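Local coordinates for envelope glycoprotein (Bourbon virus, PDB 5ZKX) that drives fusion of the viral and host membranes as a class III fusion glycoprotein, captured in its postfusion trimer, at the interface of chains A and B. Coordinates in Å, arbitrary orientation; residue numbers count along the deposited sequence, not the author numbering. Chains: chain A/B, Envelope glycoprotein.

The interface of chains A and B. Residues chain A 289-290, 293; chain B 240-242, 412-413.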
loop_
_atom_site.group_PDB
_atom_site.type_symbol
_atom_site.label_atom_id
_atom_site.label_comp_id
_atom_site.label_asym_id
_atom_site.label_seq_id
_atom_site.Cartn_x
_atom_site.Cartn_y
_atom_site.Cartn_z
ATOM N N ASN A 289 -0.206 8.556 3.657
ATOM C CA ASN A 289 0.909 9.499 3.696
ATOM C C ASN A 289 1.376 9.855 2.288
ATOM O O ASN A 289 1.648 11.024 1.997
ATOM C CB ASN A 289 2.059 8.908 4.514
ATOM C CG ASN A 289 3.028 9.959 5.017
ATOM O OD1 ASN A 289 2.626 10.981 5.571
ATOM N ND2 ASN A 289 4.317 9.703 4.838
ATOM N N VAL A 290 1.478 8.858 1.405
ATOM C CA VAL A 290 1.805 9.128 0.008
ATOM C C VAL A 290 0.745 10.024 -0.618
ATOM O O VAL A 290 1.053 10.907 -1.427
ATOM C CB VAL A 290 1.962 7.806 -0.766
ATOM C CG1 VAL A 290 2.010 8.051 -2.267
ATOM C CG2 VAL A 290 3.215 7.072 -0.308
ATOM N N SER A 293 1.477 13.487 0.611
ATOM C CA SER A 293 2.636 14.016 -0.095
ATOM C C SER A 293 2.280 14.415 -1.519
ATOM O O SER A 293 2.868 15.355 -2.062
ATOM C CB SER A 293 3.771 12.991 -0.089
ATOM O OG SER A 293 3.501 11.896 -0.947
ATOM N N ASP B 240 9.788 13.375 6.058
ATOM C CA ASP B 240 9.038 12.402 5.280
ATOM C C ASP B 240 7.604 12.250 5.771
ATOM O O ASP B 240 6.915 11.313 5.360
ATOM C CB ASP B 240 9.752 11.050 5.298
ATOM C CG ASP B 240 10.104 10.593 6.701
ATOM O OD1 ASP B 240 9.789 11.318 7.667
ATOM O OD2 ASP B 240 10.700 9.502 6.838
ATOM N N ASN B 241 7.146 13.149 6.641
ATOM C CA ASN B 241 5.777 13.167 7.137
ATOM C C ASN B 241 4.961 14.192 6.360
ATOM O O ASN B 241 5.404 15.330 6.173
ATOM C CB ASN B 241 5.734 13.511 8.626
ATOM C CG ASN B 241 6.193 12.370 9.507
ATOM O OD1 ASN B 241 6.341 11.239 9.050
ATOM N ND2 ASN B 241 6.410 12.662 10.785
ATOM N N PHE B 242 3.767 13.795 5.931
ATOM C CA PHE B 242 2.871 14.672 5.190
ATOM C C PHE B 242 1.479 14.548 5.780
ATOM O O PHE B 242 0.971 13.435 5.945
ATOM C CB PHE B 242 2.858 14.319 3.702
ATOM C CG PHE B 242 4.212 14.370 3.064
ATOM C CD1 PHE B 242 5.087 13.302 3.178
ATOM C CD2 PHE B 242 4.615 15.489 2.360
ATOM C CE1 PHE B 242 6.332 13.347 2.600
ATOM C CE2 PHE B 242 5.856 15.534 1.774
ATOM C CZ PHE B 242 6.720 14.463 1.902
ATOM N N ALA B 412 7.535 9.997 0.809
ATOM C CA ALA B 412 6.757 9.703 2.002
ATOM C C ALA B 412 7.341 8.518 2.763
ATOM O O ALA B 412 7.995 7.643 2.192
ATOM C CB ALA B 412 5.303 9.415 1.633
ATOM N N LYS B 413 7.085 8.496 4.069
ATOM C CA LYS B 413 7.593 7.441 4.938
ATOM C C LYS B 413 6.693 6.210 4.876
ATOM O O LYS B 413 5.470 6.317 5.015
ATOM C CB LYS B 413 7.691 7.952 6.373
ATOM C CG LYS B 413 8.219 6.933 7.362
ATOM C CD LYS B 413 7.848 7.324 8.775
ATOM C CE LYS B 413 8.302 8.736 9.081
ATOM N NZ LYS B 413 7.925 9.147 10.459
HETATM O O HOH W 1 5.721 10.500 -1.868
HETATM O O HOH W 2 0.106 11.413 7.626
#
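Near the start of the long helix 284-329 of chain A, part of the central helical bundle of the postfusion trimer, A:Asn289 reaches across to the start of strand 241-245 of chain B, while A:Ser293 packs on B:Phe242 of that strand and A:Val290 on the loop residue B:Ala412. The primary amide of asparagine suits this loop-to-strand junction because it can accept from one residue and donate to another. Its carbonyl OD1 takes the backbone N-H of B:Phe242 at 3.1 Å, the donor tilted 18° from the carbonyl plane, while its ND2 gives a hydrogen to B:Asp240 O at 3.1 Å. That acceptor lies almost exactly in the asparagine amide plane, and the opposite demands of the two partners settle which end is oxygen. With CG anti to the backbone N (chi1 -160°), the side chain leaves the helix toward the strand. A:Asn289 OD1 and B:Phe242 O, both acceptors, come within 3.0 Å, an unfavourable approach that water 2 probably eases, though its link to OD1 is weak.

One turn along the helix, the small A:Ser293 lets the strand come close: its CB sits over the centre of the B:Phe242 ring, 3.4 Å from the centroid, in a CH-pi contact. The serine hydroxyl turns back to its own helix, where OG donates to A:Val290 O at 2.7 Å, and water 1, bound to OG, makes a longer, weaker link to B:Ala412 N. The short methyl of B:Ala412 lies off one face of the asparagine amide, at its ND2 end, and against A:Val290. Within chain B, B:Lys413 NZ bonds a lone pair of B:Asn241 OD1, tying loop to strand next to the contact. The valine meets the alanine through its CG2 branch, 3.7 Å from B:Ala412 CB.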